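Local coordinates for glutamyl-tRNA(Gln) amidotransferase subunit B, mitochondrial (Saccharomyces cerevisiae, PDB 4N0H), which forms the B subunit of a mitochondrial glutamyl-tRNA(Gln) amidotransferase complex and contains a catalytic domain of the GatB/GatE family, at residues L205-V214 and L226-I235; L69-A77 and V300-L311. One frame throughout, in Å; residues are numbered along the deposited sequence.

Contact 1. Residues L205-V214 and L226-I235; sequences LETGAMRVDV and LKNLPNTSSI
Val-214 and Leu-226 bond twice through their backbones, as an antiparallel hydrogen-bonded pair. The bond from Val-214 N to Leu-226 O, 3.2 Å, is almost straight (176° at the hydrogen), whereas Leu-226 N reaches Val-214 O at 2.7 Å, bent (145°). Further on the two chains part, and a water bridges them: it accepts from Val-212 N at 2.9 Å and donates to Leu-229 O at 2.7 Å. On the side away from the helix, Asp-213 CG lies 3.6 Å from Lys-227 CD, carboxylate on methylene, while Lys-227 NZ makes a long, weak ion pair with Glu-225. Apolar branches fill the inner side. With chi1 of Val-214 at -179°, CG1 is anti to the backbone N and CG2 lies beside that N, where it touches Ile-235 CG2 at 3.5 Å and Leu-229 CD1 at 3.9 Å. The CD1 tip of Ile-235 comes at a right angle onto Val-212 CB, 3.6 Å away. Leu-205 CD1 rests against Thr-232 CG2, just past the N-cap residue Asn-231. This is a beta hairpin whose second strand leads through the short connection 227-231 into helix 232-248, which folds back over one face of the sheet: two-layer alpha/beta packing.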
ATOM      1  N   LEU B 205      -7.930 -33.456   9.379  1.00 41.58           N
ATOM      2  CA  LEU B 205      -6.541 -33.342   9.810  1.00 45.82           C
ATOM      3  C   LEU B 205      -5.587 -34.046   8.844  1.00 46.32           C
ATOM      4  O   LEU B 205      -4.432 -33.648   8.702  1.00 48.53           O
ATOM      5  CB  LEU B 205      -6.374 -33.916  11.217  1.00 48.90           C
ATOM      6  CG  LEU B 205      -6.981 -33.119  12.370  1.00 51.51           C
ATOM      7  CD1 LEU B 205      -7.006 -33.955  13.641  1.00 57.22           C
ATOM      8  CD2 LEU B 205      -6.187 -31.851  12.591  1.00 54.52           C
ATOM      9  N   GLU B 206      -6.077 -35.087   8.177  1.00 45.00           N
ATOM     10  CA  GLU B 206      -5.257 -35.866   7.252  1.00 47.64           C
ATOM     11  C   GLU B 206      -4.825 -35.058   6.027  1.00 50.65           C
ATOM     12  O   GLU B 206      -3.686 -35.165   5.581  1.00 51.03           O
ATOM     13  CB  GLU B 206      -5.995 -37.132   6.815  1.00 50.88           C
ATOM     14  N   THR B 207      -5.734 -34.247   5.493  1.00 48.61           N
ATOM     15  CA  THR B 207      -5.457 -33.472   4.287  1.00 47.07           C
ATOM     16  C   THR B 207      -4.798 -32.126   4.574  1.00 48.92           C
ATOM     17  O   THR B 207      -4.335 -31.447   3.658  1.00 47.53           O
ATOM     18  CB  THR B 207      -6.743 -33.197   3.485  1.00 47.82           C
ATOM     19  OG1 THR B 207      -7.722 -32.584   4.338  1.00 47.10           O
ATOM     20  CG2 THR B 207      -7.301 -34.488   2.906  1.00 51.17           C
ATOM     21  N   GLY B 208      -4.770 -31.732   5.843  1.00 50.95           N
ATOM     22  CA  GLY B 208      -4.249 -30.427   6.209  1.00 48.04           C
ATOM     23  C   GLY B 208      -5.333 -29.363   6.200  1.00 43.91           C
ATOM     24  O   GLY B 208      -5.064 -28.183   6.425  1.00 42.75           O
ATOM     25  N   ALA B 209      -6.568 -29.782   5.940  1.00 43.14           N
ATOM     26  CA  ALA B 209      -7.717 -28.882   6.001  1.00 41.11           C
ATOM     27  C   ALA B 209      -7.898 -28.333   7.415  1.00 43.69           C
ATOM     28  O   ALA B 209      -8.537 -27.301   7.616  1.00 43.25           O
ATOM     29  CB  ALA B 209      -8.971 -29.597   5.550  1.00 39.50           C
ATOM     30  N   MET B 210      -7.344 -29.050   8.390  1.00 42.54           N
ATOM     31  CA  MET B 210      -7.295 -28.594   9.773  1.00 38.87           C
ATOM     32  C   MET B 210      -5.907 -28.884  10.336  1.00 40.20           C
ATOM     33  O   MET B 210      -5.342 -29.952  10.098  1.00 39.12           O
ATOM     34  CB  MET B 210      -8.378 -29.280  10.606  1.00 36.45           C
ATOM     35  CG  MET B 210      -8.357 -28.944  12.086  1.00 36.79           C
ATOM     36  SD  MET B 210      -9.808 -29.603  12.940  1.00 50.69           S
ATOM     37  CE  MET B 210      -9.296 -29.491  14.650  1.00 75.76           C
ATOM     38  N   ARG B 211      -5.349 -27.920  11.060  1.00 38.46           N
ATOM     39  CA  ARG B 211      -4.009 -28.057  11.621  1.00 41.94           C
ATOM     40  C   ARG B 211      -4.035 -27.592  13.071  1.00 41.80           C
ATOM     41  O   ARG B 211      -4.567 -26.523  13.379  1.00 34.75           O
ATOM     42  CB  ARG B 211      -3.001 -27.227  10.823  1.00 43.30           C
ATOM     43  CG  ARG B 211      -3.044 -27.470   9.322  1.00 48.84           C
ATOM     44  CD  ARG B 211      -2.499 -26.283   8.540  1.00 52.48           C
ATOM     45  NE  ARG B 211      -2.946 -26.304   7.149  1.00 53.21           N
ATOM     46  CZ  ARG B 211      -2.870 -25.266   6.321  1.00 51.27           C
ATOM     47  NH1 ARG B 211      -2.362 -24.117   6.744  1.00 50.41           N
ATOM     48  NH2 ARG B 211      -3.307 -25.375   5.072  1.00 44.21           N
ATOM     49  N   VAL B 212      -3.459 -28.396  13.960  1.00 40.87           N
ATOM     50  CA  VAL B 212      -3.514 -28.105  15.386  1.00 43.23           C
ATOM     51  C   VAL B 212      -2.135 -27.879  16.007  1.00 48.25           C
ATOM     52  O   VAL B 212      -1.310 -28.789  16.052  1.00 49.78           O
ATOM     53  CB  VAL B 212      -4.217 -29.239  16.152  1.00 42.20           C
ATOM     54  CG1 VAL B 212      -4.290 -28.913  17.636  1.00 37.43           C
ATOM     55  CG2 VAL B 212      -5.599 -29.487  15.578  1.00 42.75           C
ATOM     56  N   ASP B 213      -1.892 -26.660  16.475  1.00 49.25           N
ATOM     57  CA  ASP B 213      -0.723 -26.376  17.299  1.00 49.64           C
ATOM     58  C   ASP B 213      -1.138 -26.403  18.765  1.00 50.58           C
ATOM     59  O   ASP B 213      -2.302 -26.172  19.090  1.00 50.07           O
ATOM     60  CB  ASP B 213      -0.132 -25.005  16.963  1.00 53.12           C
ATOM     61  CG  ASP B 213       0.416 -24.932  15.553  1.00 59.11           C
ATOM     62  OD1 ASP B 213       0.817 -25.983  15.006  1.00 55.81           O
ATOM     63  OD2 ASP B 213       0.450 -23.811  14.994  1.00 64.01           O
ATOM     64  N   VAL B 214      -0.185 -26.680  19.647  1.00 54.30           N
ATOM     65  CA  VAL B 214      -0.456 -26.736  21.079  1.00 53.20           C
ATOM     66  C   VAL B 214       0.475 -25.792  21.824  1.00 53.33           C
ATOM     67  O   VAL B 214       1.637 -25.639  21.454  1.00 55.95           O
ATOM     68  CB  VAL B 214      -0.250 -28.167  21.634  1.00 54.41           C
ATOM     69  CG1 VAL B 214      -0.555 -28.228  23.129  1.00 54.34           C
ATOM     70  CG2 VAL B 214      -1.110 -29.161  20.882  1.00 54.42           C
ATOM     71  N   LEU B 226       4.121 -26.600  20.948  1.00 68.53           N
ATOM     72  CA  LEU B 226       4.470 -27.738  20.103  1.00 67.35           C
ATOM     73  C   LEU B 226       3.949 -27.530  18.685  1.00 66.79           C
ATOM     74  O   LEU B 226       2.753 -27.333  18.482  1.00 65.59           O
ATOM     75  CB  LEU B 226       3.884 -29.027  20.681  1.00 67.13           C
ATOM     76  CG  LEU B 226       4.223 -29.361  22.134  1.00 69.24           C
ATOM     77  CD1 LEU B 226       3.391 -30.538  22.621  1.00 69.76           C
ATOM     78  CD2 LEU B 226       5.708 -29.653  22.281  1.00 71.29           C
ATOM     79  N   LYS B 227       4.849 -27.587  17.707  1.00 68.96           N
ATOM     80  CA  LYS B 227       4.482 -27.352  16.313  1.00 70.27           C
ATOM     81  C   LYS B 227       4.636 -28.607  15.455  1.00 72.33           C
ATOM     82  O   LYS B 227       5.232 -29.596  15.881  1.00 73.92           O
ATOM     83  CB  LYS B 227       5.322 -26.216  15.726  1.00 69.70           C
ATOM     84  CG  LYS B 227       5.251 -24.910  16.502  1.00 69.52           C
ATOM     85  CD  LYS B 227       3.866 -24.288  16.424  1.00 68.67           C
ATOM     86  CE  LYS B 227       3.834 -22.927  17.103  1.00 68.58           C
ATOM     87  NZ  LYS B 227       4.798 -21.978  16.486  1.00 67.65           N
ATOM     88  N   ASN B 228       4.092 -28.547  14.243  1.00 73.67           N
ATOM     89  CA  ASN B 228       4.180 -29.645  13.278  1.00 74.66           C
ATOM     90  C   ASN B 228       3.645 -30.978  13.794  1.00 71.29           C
ATOM     91  O   ASN B 228       4.376 -31.965  13.888  1.00 71.89           O
ATOM     92  CB  ASN B 228       5.608 -29.792  12.745  1.00 78.76           C
ATOM     93  CG  ASN B 228       6.057 -28.582  11.944  1.00 82.53           C
ATOM     94  OD1 ASN B 228       5.710 -28.435  10.771  1.00 82.85           O
ATOM     95  ND2 ASN B 228       6.829 -27.705  12.578  1.00 84.37           N
ATOM     96  N   LEU B 229       2.359 -30.989  14.124  1.00 68.56           N
ATOM     97  CA  LEU B 229       1.666 -32.198  14.549  1.00 62.95           C
ATOM     98  C   LEU B 229       0.644 -32.565  13.476  1.00 63.26           C
ATOM     99  O   LEU B 229      -0.334 -31.849  13.278  1.00 62.00           O
ATOM    100  CB  LEU B 229       0.986 -31.961  15.897  1.00 56.09           C
ATOM    101  CG  LEU B 229       1.926 -31.412  16.973  1.00 52.08           C
ATOM    102  CD1 LEU B 229       1.153 -30.827  18.145  1.00 49.76           C
ATOM    103  CD2 LEU B 229       2.875 -32.499  17.446  1.00 51.29           C
ATOM    104  N   PRO B 230       0.875 -33.686  12.775  1.00 67.24           N
ATOM    105  CA  PRO B 230       0.146 -34.038  11.550  1.00 64.42           C
ATOM    106  C   PRO B 230      -1.206 -34.716  11.776  1.00 59.04           C
ATOM    107  O   PRO B 230      -2.070 -34.637  10.905  1.00 57.95           O
ATOM    108  CB  PRO B 230       1.103 -35.006  10.837  1.00 68.11           C
ATOM    109  CG  PRO B 230       2.275 -35.233  11.793  1.00 69.86           C
ATOM    110  CD  PRO B 230       1.867 -34.712  13.126  1.00 68.13           C
ATOM    111  N   ASN B 231      -1.384 -35.374  12.915  1.00 56.22           N
ATOM    112  CA  ASN B 231      -2.629 -36.082  13.193  1.00 56.65           C
ATOM    113  C   ASN B 231      -2.930 -36.116  14.681  1.00 57.24           C
ATOM    114  O   ASN B 231      -2.037 -35.911  15.500  1.00 56.43           O
ATOM    115  CB  ASN B 231      -2.573 -37.505  12.640  1.00 61.86           C
ATOM    116  CG  ASN B 231      -1.306 -38.231  13.039  1.00 67.66           C
ATOM    117  OD1 ASN B 231      -0.381 -38.378  12.239  1.00 73.57           O
ATOM    118  ND2 ASN B 231      -1.251 -38.681  14.285  1.00 66.13           N
ATOM    119  N   THR B 232      -4.186 -36.388  15.021  1.00 61.09           N
ATOM    120  CA  THR B 232      -4.642 -36.362  16.409  1.00 62.67           C
ATOM    121  C   THR B 232      -3.800 -37.251  17.322  1.00 64.86           C
ATOM    122  O   THR B 232      -3.562 -36.911  18.481  1.00 68.17           O
ATOM    123  CB  THR B 232      -6.137 -36.743  16.525  1.00 63.30           C
ATOM    124  OG1 THR B 232      -6.312 -37.712  17.567  1.00 66.68           O
ATOM    125  CG2 THR B 232      -6.647 -37.318  15.211  1.00 61.00           C
ATOM    126  N   SER B 233      -3.337 -38.379  16.790  1.00 62.86           N
ATOM    127  CA  SER B 233      -2.485 -39.291  17.544  1.00 63.29           C
ATOM    128  C   SER B 233      -1.166 -38.637  17.947  1.00 61.90           C
ATOM    129  O   SER B 233      -0.661 -38.863  19.044  1.00 63.69           O
ATOM    130  CB  SER B 233      -2.214 -40.560  16.732  1.00 66.89           C
ATOM    131  OG  SER B 233      -1.125 -41.289  17.276  1.00 69.20           O
ATOM    132  N   SER B 234      -0.617 -37.820  17.055  1.00 59.48           N
ATOM    133  CA  SER B 234       0.668 -37.171  17.294  1.00 60.76           C
ATOM    134  C   SER B 234       0.539 -36.006  18.270  1.00 60.07           C
ATOM    135  O   SER B 234       1.490 -35.668  18.976  1.00 62.43           O
ATOM    136  CB  SER B 234       1.265 -36.671  15.978  1.00 61.54           C
ATOM    137  OG  SER B 234       1.253 -37.687  14.993  1.00 64.23           O
ATOM    138  N   ILE B 235      -0.637 -35.389  18.298  1.00 56.46           N
ATOM    139  CA  ILE B 235      -0.892 -34.285  19.212  1.00 54.28           C
ATOM    140  C   ILE B 235      -0.956 -34.819  20.637  1.00 56.64           C
ATOM    141  O   ILE B 235      -0.308 -34.295  21.542  1.00 59.19           O
ATOM    142  CB  ILE B 235      -2.215 -33.578  18.877  1.00 53.34           C
ATOM    143  CG1 ILE B 235      -2.403 -33.479  17.364  1.00 50.01           C
ATOM    144  CG2 ILE B 235      -2.254 -32.197  19.503  1.00 55.36           C
ATOM    145  CD1 ILE B 235      -3.652 -32.731  16.947  1.00 42.87           C
TER
HETATM  146  O   HOH W   1      -2.834 -31.011  12.986  1.00 41.12           O

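Contact 2. Residues L69-A77 and V300-L311; sequences LFAMKLSLA and VISGVRGLMPQL
Lys-73 O accepts the helical bond of Ala-77 N (3.0 Å), and across the contact the methyl CE of Met-308 packs against the same oxygen at 3.3 Å, without a hydrogen bond. No hydrogen bond joins the segments; they meet by helix-helix packing of the knobs-into-holes kind, with one side chain as the knob. Helices 69-77 and 300-306 cross nearly at right angles (83°), their axes 9.7 Å apart. The knob is Val-304, seated among Leu-69, Met-72, Lys-73 and Leu-76, spaced i, i+3, i+4 and i+7 along helix 69-77. Its two branches divide the hole: CG1 lies 3.6 Å from Leu-76 CD1, and CG2 lies 3.8 Å from Leu-69 CD1. At one border Met-72, bent at chi2 (-61°), sends CE between Val-300 CG1 and Ile-301 CD1; the approach of CE to Ile-301 CD1, 3.5 Å, is tighter than usual for two carbons. Past the helix end, Leu-311 CD1 and Met-308 CE both touch Ala-77 CB, the former at 3.9 Å. Behind the interface, Ala-71 O is gripped by Ser-75 N and Ser-75 OG from opposite faces of its plane. Subunit F covers another side, with its Tyr-112 on Val-304 and Leu-307 and its Ile-119 on Leu-69. The Lys-73 methylenes cross Leu-307 CD2 at about a right angle, with CE 3.8 Å from it, and the bend at chi3 (74°) redirects the end of the chain, whose NZ donates a hydrogen bond to Leu-198 O.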
ATOM      1  N   LEU B  69     -19.098 -14.508   5.862  1.00 25.39           N
ATOM      2  CA  LEU B  69     -20.289 -15.280   6.196  1.00 25.50           C
ATOM      3  C   LEU B  69     -19.915 -16.524   6.997  1.00 26.45           C
ATOM      4  O   LEU B  69     -20.537 -16.833   8.017  1.00 27.43           O
ATOM      5  CB  LEU B  69     -21.043 -15.676   4.922  1.00 29.29           C
ATOM      6  CG  LEU B  69     -22.281 -16.557   5.102  1.00 36.34           C
ATOM      7  CD1 LEU B  69     -23.374 -15.801   5.839  1.00 38.40           C
ATOM      8  CD2 LEU B  69     -22.786 -17.065   3.759  1.00 38.56           C
ATOM      9  N   PHE B  70     -18.885 -17.226   6.532  1.00 23.94           N
ATOM     10  CA  PHE B  70     -18.419 -18.438   7.189  1.00 24.07           C
ATOM     11  C   PHE B  70     -17.935 -18.111   8.596  1.00 25.95           C
ATOM     12  O   PHE B  70     -18.261 -18.813   9.547  1.00 28.39           O
ATOM     13  CB  PHE B  70     -17.295 -19.112   6.389  1.00 24.33           C
ATOM     14  CG  PHE B  70     -17.778 -19.932   5.218  1.00 22.70           C
ATOM     15  CD1 PHE B  70     -19.038 -19.734   4.679  1.00 27.26           C
ATOM     16  CD2 PHE B  70     -16.961 -20.904   4.657  1.00 28.89           C
ATOM     17  CE1 PHE B  70     -19.477 -20.486   3.598  1.00 29.09           C
ATOM     18  CE2 PHE B  70     -17.390 -21.663   3.573  1.00 28.13           C
ATOM     19  CZ  PHE B  70     -18.650 -21.454   3.045  1.00 32.62           C
ATOM     20  N   ALA B  71     -17.169 -17.031   8.728  1.00 23.73           N
ATOM     21  CA  ALA B  71     -16.681 -16.621  10.043  1.00 27.06           C
ATOM     22  C   ALA B  71     -17.828 -16.206  10.979  1.00 29.17           C
ATOM     23  O   ALA B  71     -17.756 -16.406  12.194  1.00 27.27           O
ATOM     24  CB  ALA B  71     -15.659 -15.512   9.917  1.00 20.99           C
ATOM     25  N   MET B  72     -18.876 -15.618  10.410  1.00 23.26           N
ATOM     26  CA  MET B  72     -20.071 -15.282  11.185  1.00 25.46           C
ATOM     27  C   MET B  72     -20.728 -16.530  11.774  1.00 28.19           C
ATOM     28  O   MET B  72     -21.050 -16.572  12.961  1.00 29.84           O
ATOM     29  CB  MET B  72     -21.081 -14.528  10.318  1.00 25.77           C
ATOM     30  CG  MET B  72     -21.022 -13.020  10.484  1.00 32.83           C
ATOM     31  SD  MET B  72     -21.384 -12.559  12.190  1.00 54.96           S
ATOM     32  CE  MET B  72     -21.455 -10.786  12.038  1.00 68.47           C
ATOM     33  N   LYS B  73     -20.916 -17.547  10.939  1.00 30.15           N
ATOM     34  CA  LYS B  73     -21.566 -18.779  11.374  1.00 29.60           C
ATOM     35  C   LYS B  73     -20.792 -19.440  12.511  1.00 30.68           C
ATOM     36  O   LYS B  73     -21.384 -19.919  13.485  1.00 27.24           O
ATOM     37  CB  LYS B  73     -21.751 -19.747  10.201  1.00 29.05           C
ATOM     38  CG  LYS B  73     -22.592 -19.176   9.069  1.00 32.36           C
ATOM     39  CD  LYS B  73     -22.767 -20.167   7.926  1.00 39.72           C
ATOM     40  CE  LYS B  73     -23.731 -21.275   8.298  1.00 47.94           C
ATOM     41  NZ  LYS B  73     -23.901 -22.265   7.194  1.00 53.04           N
ATOM     42  N   LEU B  74     -19.467 -19.439  12.402  1.00 28.39           N
ATOM     43  CA  LEU B  74     -18.633 -20.019  13.448  1.00 28.29           C
ATOM     44  C   LEU B  74     -18.714 -19.216  14.749  1.00 27.78           C
ATOM     45  O   LEU B  74     -18.827 -19.794  15.824  1.00 31.13           O
ATOM     46  CB  LEU B  74     -17.178 -20.135  12.990  1.00 25.95           C
ATOM     47  CG  LEU B  74     -16.247 -20.740  14.038  1.00 29.20           C
ATOM     48  CD1 LEU B  74     -16.709 -22.150  14.430  1.00 32.07           C
ATOM     49  CD2 LEU B  74     -14.816 -20.753  13.535  1.00 29.93           C
ATOM     50  N   SER B  75     -18.652 -17.889  14.646  1.00 26.64           N
ATOM     51  CA  SER B  75     -18.726 -17.022  15.823  1.00 27.33           C
ATOM     52  C   SER B  75     -20.040 -17.237  16.566  1.00 29.25           C
ATOM     53  O   SER B  75     -20.064 -17.322  17.791  1.00 31.71           O
ATOM     54  CB  SER B  75     -18.603 -15.549  15.425  1.00 26.59           C
ATOM     55  OG  SER B  75     -17.413 -15.306  14.698  1.00 27.86           O
ATOM     56  N   LEU B  76     -21.128 -17.329  15.811  1.00 29.92           N
ATOM     57  CA  LEU B  76     -22.453 -17.522  16.386  1.00 33.14           C
ATOM     58  C   LEU B  76     -22.552 -18.876  17.086  1.00 33.75           C
ATOM     59  O   LEU B  76     -23.096 -18.979  18.185  1.00 31.08           O
ATOM     60  CB  LEU B  76     -23.527 -17.399  15.303  1.00 33.51           C
ATOM     61  CG  LEU B  76     -23.778 -15.981  14.787  1.00 38.91           C
ATOM     62  CD1 LEU B  76     -24.716 -15.995  13.592  1.00 38.49           C
ATOM     63  CD2 LEU B  76     -24.345 -15.114  15.900  1.00 39.43           C
ATOM     64  N   ALA B  77     -22.009 -19.908  16.452  1.00 37.48           N
ATOM     65  CA  ALA B  77     -22.044 -21.252  17.019  1.00 36.63           C
ATOM     66  C   ALA B  77     -21.264 -21.333  18.326  1.00 36.37           C
ATOM     67  O   ALA B  77     -21.616 -22.102  19.219  1.00 38.03           O
ATOM     68  CB  ALA B  77     -21.512 -22.266  16.016  1.00 35.17           C
ATOM     69  N   VAL B 300     -26.514  -8.111  10.461  1.00 32.02           N
ATOM     70  CA  VAL B 300     -25.750  -9.240   9.942  1.00 27.20           C
ATOM     71  C   VAL B 300     -25.813 -10.372  10.966  1.00 28.16           C
ATOM     72  O   VAL B 300     -25.945 -11.542  10.608  1.00 33.12           O
ATOM     73  CB  VAL B 300     -24.282  -8.863   9.639  1.00 27.66           C
ATOM     74  CG1 VAL B 300     -23.506 -10.078   9.143  1.00 25.10           C
ATOM     75  CG2 VAL B 300     -24.219  -7.752   8.606  1.00 27.32           C
ATOM     76  N   ILE B 301     -25.743 -10.005  12.244  1.00 27.26           N
ATOM     77  CA  ILE B 301     -25.844 -10.966  13.340  1.00 31.75           C
ATOM     78  C   ILE B 301     -27.174 -11.716  13.327  1.00 32.78           C
ATOM     79  O   ILE B 301     -27.202 -12.946  13.302  1.00 35.43           O
ATOM     80  CB  ILE B 301     -25.706 -10.283  14.704  1.00 33.69           C
ATOM     81  CG1 ILE B 301     -24.443  -9.423  14.751  1.00 41.55           C
ATOM     82  CG2 ILE B 301     -25.695 -11.325  15.809  1.00 35.21           C
ATOM     83  CD1 ILE B 301     -23.179 -10.211  14.985  1.00 41.93           C
ATOM     84  N   SER B 302     -28.278 -10.974  13.346  1.00 34.86           N
ATOM     85  CA  SER B 302     -29.599 -11.598  13.320  1.00 38.70           C
ATOM     86  C   SER B 302     -29.867 -12.315  11.996  1.00 36.22           C
ATOM     87  O   SER B 302     -30.499 -13.365  11.975  1.00 36.05           O
ATOM     88  CB  SER B 302     -30.701 -10.572  13.611  1.00 45.97           C
ATOM     89  OG  SER B 302     -30.491  -9.382  12.867  1.00 53.43           O
ATOM     90  N   GLY B 303     -29.377 -11.749  10.897  1.00 38.86           N
ATOM     91  CA  GLY B 303     -29.561 -12.350   9.586  1.00 38.34           C
ATOM     92  C   GLY B 303     -28.935 -13.729   9.471  1.00 34.19           C
ATOM     93  O   GLY B 303     -29.602 -14.698   9.099  1.00 32.03           O
ATOM     94  N   VAL B 304     -27.648 -13.817   9.797  1.00 33.03           N
ATOM     95  CA  VAL B 304     -26.915 -15.082   9.740  1.00 31.14           C
ATOM     96  C   VAL B 304     -27.454 -16.081  10.769  1.00 29.98           C
ATOM     97  O   VAL B 304     -27.422 -17.293  10.548  1.00 31.71           O
ATOM     98  CB  VAL B 304     -25.386 -14.851   9.919  1.00 27.93           C
ATOM     99  CG1 VAL B 304     -24.623 -16.167   9.978  1.00 30.72           C
ATOM    100  CG2 VAL B 304     -24.851 -13.985   8.785  1.00 26.62           C
ATOM    101  N   ARG B 305     -27.956 -15.568  11.890  0.50 31.96           N
ATOM    102  CA  ARG B 305     -28.538 -16.420  12.927  0.50 33.52           C
ATOM    103  C   ARG B 305     -29.673 -17.275  12.374  0.50 36.18           C
ATOM    104  O   ARG B 305     -29.807 -18.450  12.721  0.50 37.34           O
ATOM    105  CB  ARG B 305     -29.050 -15.576  14.099  0.50 32.71           C
ATOM    106  CG  ARG B 305     -28.396 -15.908  15.430  0.50 33.71           C
ATOM    107  CD  ARG B 305     -28.851 -14.968  16.539  0.50 33.07           C
ATOM    108  NE  ARG B 305     -27.941 -15.016  17.682  0.50 31.99           N
ATOM    109  CZ  ARG B 305     -27.477 -13.943  18.312  0.50 32.68           C
ATOM    110  NH1 ARG B 305     -27.845 -12.733  17.920  0.50 36.74           N
ATOM    111  NH2 ARG B 305     -26.646 -14.075  19.336  0.50 33.49           N
ATOM    112  N   GLY B 306     -30.481 -16.682  11.505  1.00 36.78           N
ATOM    113  CA  GLY B 306     -31.608 -17.387  10.922  1.00 42.78           C
ATOM    114  C   GLY B 306     -31.202 -18.463   9.933  1.00 47.84           C
ATOM    115  O   GLY B 306     -31.978 -19.370   9.635  1.00 53.02           O
ATOM    116  N   LEU B 307     -29.979 -18.369   9.428  1.00 45.52           N
ATOM    117  CA  LEU B 307     -29.503 -19.297   8.411  1.00 49.53           C
ATOM    118  C   LEU B 307     -28.675 -20.434   9.034  1.00 48.58           C
ATOM    119  O   LEU B 307     -28.195 -21.330   8.339  1.00 53.17           O
ATOM    120  CB  LEU B 307     -28.772 -18.516   7.300  1.00 52.37           C
ATOM    121  CG  LEU B 307     -27.313 -18.604   6.839  1.00 59.00           C
ATOM    122  CD1 LEU B 307     -27.038 -17.450   5.866  1.00 55.26           C
ATOM    123  CD2 LEU B 307     -26.300 -18.562   7.970  1.00 64.08           C
ATOM    124  N   MET B 308     -28.531 -20.392  10.354  1.00 41.97           N
ATOM    125  CA  MET B 308     -27.799 -21.420  11.086  1.00 37.54           C
ATOM    126  C   MET B 308     -28.567 -22.734  11.107  1.00 40.07           C
ATOM    127  O   MET B 308     -29.792 -22.744  11.230  1.00 39.46           O
ATOM    128  CB  MET B 308     -27.536 -20.966  12.526  1.00 38.76           C
ATOM    129  CG  MET B 308     -26.601 -19.776  12.647  1.00 36.24           C
ATOM    130  SD  MET B 308     -24.894 -20.240  12.316  1.00 38.68           S
ATOM    131  CE  MET B 308     -24.474 -21.096  13.834  1.00 33.58           C
ATOM    132  N   PRO B 309     -27.847 -23.857  10.987  1.00 42.20           N
ATOM    133  CA  PRO B 309     -28.502 -25.159  11.126  1.00 44.56           C
ATOM    134  C   PRO B 309     -28.761 -25.443  12.601  1.00 44.84           C
ATOM    135  O   PRO B 309     -28.162 -24.790  13.458  1.00 39.42           O
ATOM    136  CB  PRO B 309     -27.454 -26.127  10.581  1.00 47.33           C
ATOM    137  CG  PRO B 309     -26.152 -25.462  10.896  1.00 45.08           C
ATOM    138  CD  PRO B 309     -26.400 -23.987  10.736  1.00 41.25           C
ATOM    139  N   GLN B 310     -29.650 -26.388  12.894  1.00 46.42           N
ATOM    140  CA  GLN B 310     -29.874 -26.808  14.270  1.00 46.03           C
ATOM    141  C   GLN B 310     -28.574 -27.346  14.847  1.00 47.55           C
ATOM    142  O   GLN B 310     -27.944 -28.224  14.260  1.00 47.15           O
ATOM    143  CB  GLN B 310     -30.955 -27.891  14.339  1.00 48.77           C
ATOM    144  CG  GLN B 310     -31.162 -28.467  15.734  1.00 51.23           C
ATOM    145  CD  GLN B 310     -31.785 -27.463  16.688  1.00 55.10           C
ATOM    146  OE1 GLN B 310     -32.720 -26.749  16.328  1.00 58.09           O
ATOM    147  NE2 GLN B 310     -31.263 -27.398  17.906  1.00 52.30           N
ATOM    148  N   LEU B 311     -28.165 -26.812  15.989  1.00 46.98           N
ATOM    149  CA  LEU B 311     -26.953 -27.278  16.646  1.00 52.29           C
ATOM    150  C   LEU B 311     -27.286 -28.347  17.689  1.00 64.12           C
ATOM    151  O   LEU B 311     -28.397 -28.373  18.216  1.00 63.72           O
ATOM    152  CB  LEU B 311     -26.203 -26.102  17.275  1.00 49.62           C
ATOM    153  CG  LEU B 311     -25.490 -25.208  16.255  1.00 50.62           C
ATOM    154  CD1 LEU B 311     -24.923 -23.955  16.912  1.00 47.99           C
ATOM    155  CD2 LEU B 311     -24.393 -25.998  15.549  1.00 52.94           C
TER

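In the fold
Contact 1 is nested within the loop that contact 2 closes; their centres lie 27 Å apart and their nearest atoms about 10 Å, with no touch. Contact 1 lies nearer the middle of the chain (11 Å from its centre, against 19 Å): it pairs two strands by backbone bonds, bridges strand and connection through a water, and packs the strand on the helix by apolar side chains. Contact 2 joins two helices, and the tail after the second, from distant parts of the sequence without any hydrogen bond, and subunit F packs against it, whereas contact 1 meets no other chain. Helix 181-197 links them: Tyr-191 touches Met-210, in segment 205-214, and Leu-74, in segment 69-77.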